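Side-chain contacts in putative enoyl-CoA hydratase/isomerase (Acinetobacter baumannii, PDB 3FDU), which is a putative enoyl-CoA hydratase/isomerase of the crotonase family, which probably acts on acyl-CoA thioesters: residues A[69-74]-A[234-239]; A[101-106]-A[193-198]. The protein carries 4 engineered substitutions. All coordinates share one frame; numbering follows the deposited sequence.

Contact 1. Residues A[69-74]-A[234-239]; sequences KDFMGF and QRVQSP
F71 and F74 of helix 68-76 meet V236, the last residue of helix 218-236, in a small helix-to-helix contact at the edge of the crotonase fold. In crotonases the loop that leads into helix 68-76 commonly supplies an oxyanion-hole N-H. The touch is purely apolar and buries 117 Å² in all. V236 divides its two methyls between the two rings. CG2 comes to the edge of the F71 ring, near its plane, 4.2 Å from CE1. CG1 does the same at the F74 ring, 4.0 Å from CE2. Both phenyls reach across because each CG stands anti to the backbone N (chi1 -178° in F71, -168° in F74). No ring face takes part, and no hydrogen bond crosses.

The inner side is the closed one. F71 and V236 are buried; M241 of helix 239-248 also packs on F71, and L141 on V236. A glycerol, probably from the crystallisation liquor, lies about 4 Å from the F71 side chain. The outer side is looser. F74 is only partly covered and touches N79. Q237 is exposed, and its CG is still 6.7 Å from F74 CE2.

The chain turns sharply just after V236. S238 is the N-cap of helix 239-248, with a weak bond between its OG and M241 N. R235 O takes two donors from this serine: the backbone N at 3.2 Å, and OG at 3.0 Å, which sits 17° from the carbonyl plane.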
# COMPACT_ATOMS: atom_id res chain seq x y z
N LYS A 69 -9.82 -7.54 32.63
CA LYS A 69 -9.54 -7.80 34.03
C LYS A 69 -8.03 -7.93 34.26
O LYS A 69 -7.48 -7.25 35.12
CB LYS A 69 -10.24 -9.06 34.51
CG LYS A 69 -11.38 -8.74 35.44
CD LYS A 69 -12.61 -9.62 35.18
CE LYS A 69 -13.87 -8.92 35.69
NZ LYS A 69 -15.09 -9.64 35.22
N ASP A 70 -7.39 -8.78 33.46
CA ASP A 70 -5.93 -8.94 33.42
C ASP A 70 -5.25 -7.58 33.23
O ASP A 70 -4.30 -7.23 33.96
CB ASP A 70 -5.57 -9.89 32.26
CG ASP A 70 -4.15 -10.43 32.31
OD1 ASP A 70 -3.77 -11.07 33.30
OD2 ASP A 70 -3.43 -10.30 31.30
N PHE A 71 -5.71 -6.82 32.25
CA PHE A 71 -5.11 -5.55 31.93
C PHE A 71 -5.09 -4.60 33.15
O PHE A 71 -4.17 -3.83 33.34
CB PHE A 71 -5.84 -4.86 30.79
CG PHE A 71 -5.22 -3.55 30.39
CD1 PHE A 71 -3.90 -3.51 29.92
CD2 PHE A 71 -5.92 -2.37 30.51
CE1 PHE A 71 -3.32 -2.31 29.56
CE2 PHE A 71 -5.33 -1.13 30.14
CZ PHE A 71 -4.04 -1.10 29.67
N MET A 72 -6.15 -4.63 33.95
CA MET A 72 -6.21 -3.72 35.03
C MET A 72 -5.27 -4.14 36.17
O MET A 72 -4.70 -3.29 36.84
CB MET A 72 -7.65 -3.52 35.48
CG MET A 72 -8.36 -2.71 34.41
SD MET A 72 -9.92 -2.13 34.94
CE MET A 72 -10.35 -1.10 33.56
N GLY A 73 -5.09 -5.44 36.35
CA GLY A 73 -4.10 -5.91 37.31
C GLY A 73 -2.71 -5.51 36.82
O GLY A 73 -1.85 -5.11 37.61
N PHE A 74 -2.50 -5.60 35.52
CA PHE A 74 -1.22 -5.25 34.91
C PHE A 74 -0.85 -3.77 35.07
O PHE A 74 0.31 -3.44 35.41
CB PHE A 74 -1.19 -5.68 33.43
CG PHE A 74 0.17 -5.62 32.79
CD1 PHE A 74 1.02 -6.73 32.79
CD2 PHE A 74 0.58 -4.47 32.12
CE1 PHE A 74 2.28 -6.70 32.15
CE2 PHE A 74 1.83 -4.41 31.49
CZ PHE A 74 2.68 -5.54 31.49
N GLN A 234 5.03 3.01 28.03
CA GLN A 234 4.93 4.42 28.48
C GLN A 234 3.47 4.83 28.68
O GLN A 234 3.12 5.48 29.67
CB GLN A 234 5.56 5.38 27.47
CG GLN A 234 7.09 5.23 27.33
CD GLN A 234 7.69 6.13 26.23
OE1 GLN A 234 7.00 6.97 25.63
NE2 GLN A 234 8.96 5.96 25.99
N ARG A 235 2.63 4.46 27.71
CA ARG A 235 1.17 4.68 27.83
C ARG A 235 0.54 3.83 28.88
O ARG A 235 -0.24 4.33 29.67
CB ARG A 235 0.45 4.43 26.49
CG ARG A 235 1.16 5.00 25.30
CD ARG A 235 0.76 6.38 24.90
NE ARG A 235 0.10 7.11 25.95
CZ ARG A 235 0.71 7.95 26.77
NH1 ARG A 235 2.02 8.17 26.63
NH2 ARG A 235 0.01 8.59 27.70
N VAL A 236 0.86 2.53 28.92
CA VAL A 236 0.34 1.67 30.01
C VAL A 236 0.67 2.21 31.45
O VAL A 236 -0.14 2.08 32.41
CB VAL A 236 0.90 0.26 29.89
CG1 VAL A 236 0.75 -0.53 31.23
CG2 VAL A 236 0.32 -0.50 28.61
N GLN A 237 1.89 2.72 31.60
CA GLN A 237 2.42 3.26 32.87
C GLN A 237 2.09 4.72 33.12
O GLN A 237 2.52 5.31 34.13
CB GLN A 237 3.97 3.10 32.89
CG GLN A 237 4.30 1.64 33.06
CD GLN A 237 5.76 1.37 33.16
OE1 GLN A 237 6.32 0.68 32.31
NE2 GLN A 237 6.43 1.94 34.19
N SER A 238 1.36 5.34 32.22
CA SER A 238 1.08 6.74 32.41
C SER A 238 0.23 7.02 33.68
O SER A 238 -0.60 6.20 34.10
CB SER A 238 0.44 7.35 31.15
OG SER A 238 -0.90 6.89 31.04
N PRO A 239 0.45 8.19 34.30
CA PRO A 239 -0.28 8.48 35.53
C PRO A 239 -1.78 8.53 35.27
O PRO A 239 -2.57 8.10 36.11
CB PRO A 239 0.22 9.88 35.93
CG PRO A 239 1.56 10.02 35.26
CD PRO A 239 1.51 9.18 34.00

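Contact 2. Residues A[101-106]-A[193-198]; sequences PLIIAV and QATAQH
Strand 102-106 is a central parallel strand of the six-stranded sheet of the crotonase fold, and helix 188-200 packs on one face of it. One strand residue, I103, makes the whole touch between the two segments. Its side chain points at the helix with CG1 anti to the carbonyl carbon (chi1 -56°). The outer bond is extended as well (chi2 171°), which carries CD1 straight out to the helix backbone. There the methyl lies against the link between T195 and A196. It is 3.7 Å from A196 N and 3.9 Å from A196 CA, closer to the backbone than to either side chain. The CA atoms of I103 and A196 are 7.5 Å apart, a spacing consistent with the small alanine side chain.

Neighbouring strands close the layer. V52 touches both I103 and A196, while L123 and F125 touch both I103 and T195. A192, one turn earlier on the helix, also meets I103. I104 points to the other face of the sheet and packs on F62 and L118. Further along the helix, H198 NE2 bonds to T166 O of the third subunit, so this part of the helix lies at the interface with that subunit.

T195 splits its branches. OG1 bonds back to T191 O within the helix, and CG2 turns to the strand, 4.1 Å from I103 CD1.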
# COMPACT_ATOMS: atom_id res chain seq x y z
N PRO A 101 3.81 -21.30 6.08
CA PRO A 101 2.66 -20.42 5.81
C PRO A 101 1.73 -20.39 7.06
O PRO A 101 1.51 -21.44 7.70
CB PRO A 101 1.97 -21.08 4.62
CG PRO A 101 3.15 -21.93 3.90
CD PRO A 101 3.88 -22.45 5.15
N LEU A 102 1.24 -19.19 7.39
CA LEU A 102 0.31 -18.96 8.54
C LEU A 102 -1.01 -18.43 7.98
O LEU A 102 -1.05 -17.37 7.33
CB LEU A 102 0.90 -17.93 9.51
CG LEU A 102 0.02 -17.57 10.74
CD1 LEU A 102 -0.33 -18.83 11.59
CD2 LEU A 102 0.74 -16.55 11.63
N ILE A 103 -2.10 -19.20 8.17
CA ILE A 103 -3.40 -18.77 7.72
C ILE A 103 -4.24 -18.48 8.95
O ILE A 103 -4.16 -19.23 9.92
CB ILE A 103 -4.11 -19.85 6.86
CG1 ILE A 103 -3.23 -20.27 5.65
CG2 ILE A 103 -5.53 -19.41 6.44
CD1 ILE A 103 -3.79 -21.49 4.90
N ILE A 104 -5.02 -17.39 8.92
CA ILE A 104 -5.94 -17.05 9.98
C ILE A 104 -7.37 -17.04 9.44
O ILE A 104 -7.66 -16.55 8.32
CB ILE A 104 -5.57 -15.72 10.67
CG1 ILE A 104 -4.21 -15.92 11.41
CG2 ILE A 104 -6.71 -15.28 11.67
CD1 ILE A 104 -3.71 -14.76 12.28
N ALA A 105 -8.29 -17.55 10.23
CA ALA A 105 -9.69 -17.53 9.81
C ALA A 105 -10.51 -16.78 10.87
O ALA A 105 -10.45 -17.15 12.02
CB ALA A 105 -10.25 -19.01 9.65
N VAL A 106 -11.29 -15.78 10.46
CA VAL A 106 -11.96 -14.91 11.43
C VAL A 106 -13.49 -15.05 11.34
O VAL A 106 -14.04 -14.96 10.24
CB VAL A 106 -11.57 -13.41 11.16
CG1 VAL A 106 -12.29 -12.46 12.13
CG2 VAL A 106 -10.06 -13.25 11.32
N GLN A 193 -9.04 -24.47 5.89
CA GLN A 193 -8.57 -25.85 5.87
C GLN A 193 -8.28 -26.31 4.43
O GLN A 193 -7.26 -26.94 4.22
CB GLN A 193 -9.59 -26.79 6.58
CG GLN A 193 -9.36 -28.28 6.31
CD GLN A 193 -8.06 -28.83 6.93
OE1 GLN A 193 -7.53 -28.28 7.91
NE2 GLN A 193 -7.56 -29.92 6.37
N ALA A 194 -9.14 -25.98 3.45
CA ALA A 194 -8.87 -26.40 2.04
C ALA A 194 -7.64 -25.73 1.46
O ALA A 194 -6.88 -26.32 0.66
CB ALA A 194 -10.09 -26.14 1.12
N THR A 195 -7.46 -24.45 1.82
CA THR A 195 -6.27 -23.72 1.43
C THR A 195 -5.03 -24.34 2.07
O THR A 195 -4.02 -24.51 1.40
CB THR A 195 -6.44 -22.21 1.74
OG1 THR A 195 -7.63 -21.75 1.12
CG2 THR A 195 -5.34 -21.35 1.14
N ALA A 196 -5.07 -24.63 3.37
CA ALA A 196 -3.93 -25.26 4.04
C ALA A 196 -3.55 -26.63 3.36
O ALA A 196 -2.38 -26.92 3.22
CB ALA A 196 -4.23 -25.50 5.50
N GLN A 197 -4.56 -27.42 2.98
CA GLN A 197 -4.31 -28.71 2.32
C GLN A 197 -3.68 -28.48 0.95
O GLN A 197 -2.76 -29.21 0.56
CB GLN A 197 -5.62 -29.48 2.13
CG GLN A 197 -6.09 -30.27 3.35
CD GLN A 197 -7.58 -30.69 3.25
OE1 GLN A 197 -8.18 -31.15 4.24
NE2 GLN A 197 -8.18 -30.54 2.07
N HIS A 198 -4.18 -27.51 0.20
CA HIS A 198 -3.56 -27.16 -1.08
C HIS A 198 -2.09 -26.79 -0.89
O HIS A 198 -1.23 -27.26 -1.62
CB HIS A 198 -4.33 -26.04 -1.79
CG HIS A 198 -3.66 -25.53 -3.04
ND1 HIS A 198 -3.31 -26.34 -4.10
CD2 HIS A 198 -3.35 -24.26 -3.43
CE1 HIS A 198 -2.78 -25.62 -5.07
NE2 HIS A 198 -2.80 -24.35 -4.69

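Contacts 1 and 2 do not touch. Their centres are 35 Å apart, on opposite sides of the chain's centre, and their nearest atoms are about 20 Å from each other. In sequence, both segments of contact 2 fall between those of contact 1. Contact 2 joins a helix to the central sheet; contact 1 joins two helices at the periphery, near the C-terminal helix 239-248. Both are apolar and near a subunit boundary: R235 packs on A205 of the second subunit, and P101 on F165 of the third. Helix 68-76 of contact 1 follows the loop that in crotonases commonly forms part of the oxyanion hole; no such link is evident for contact 2. The glycerol by contact 1 proves no pocket.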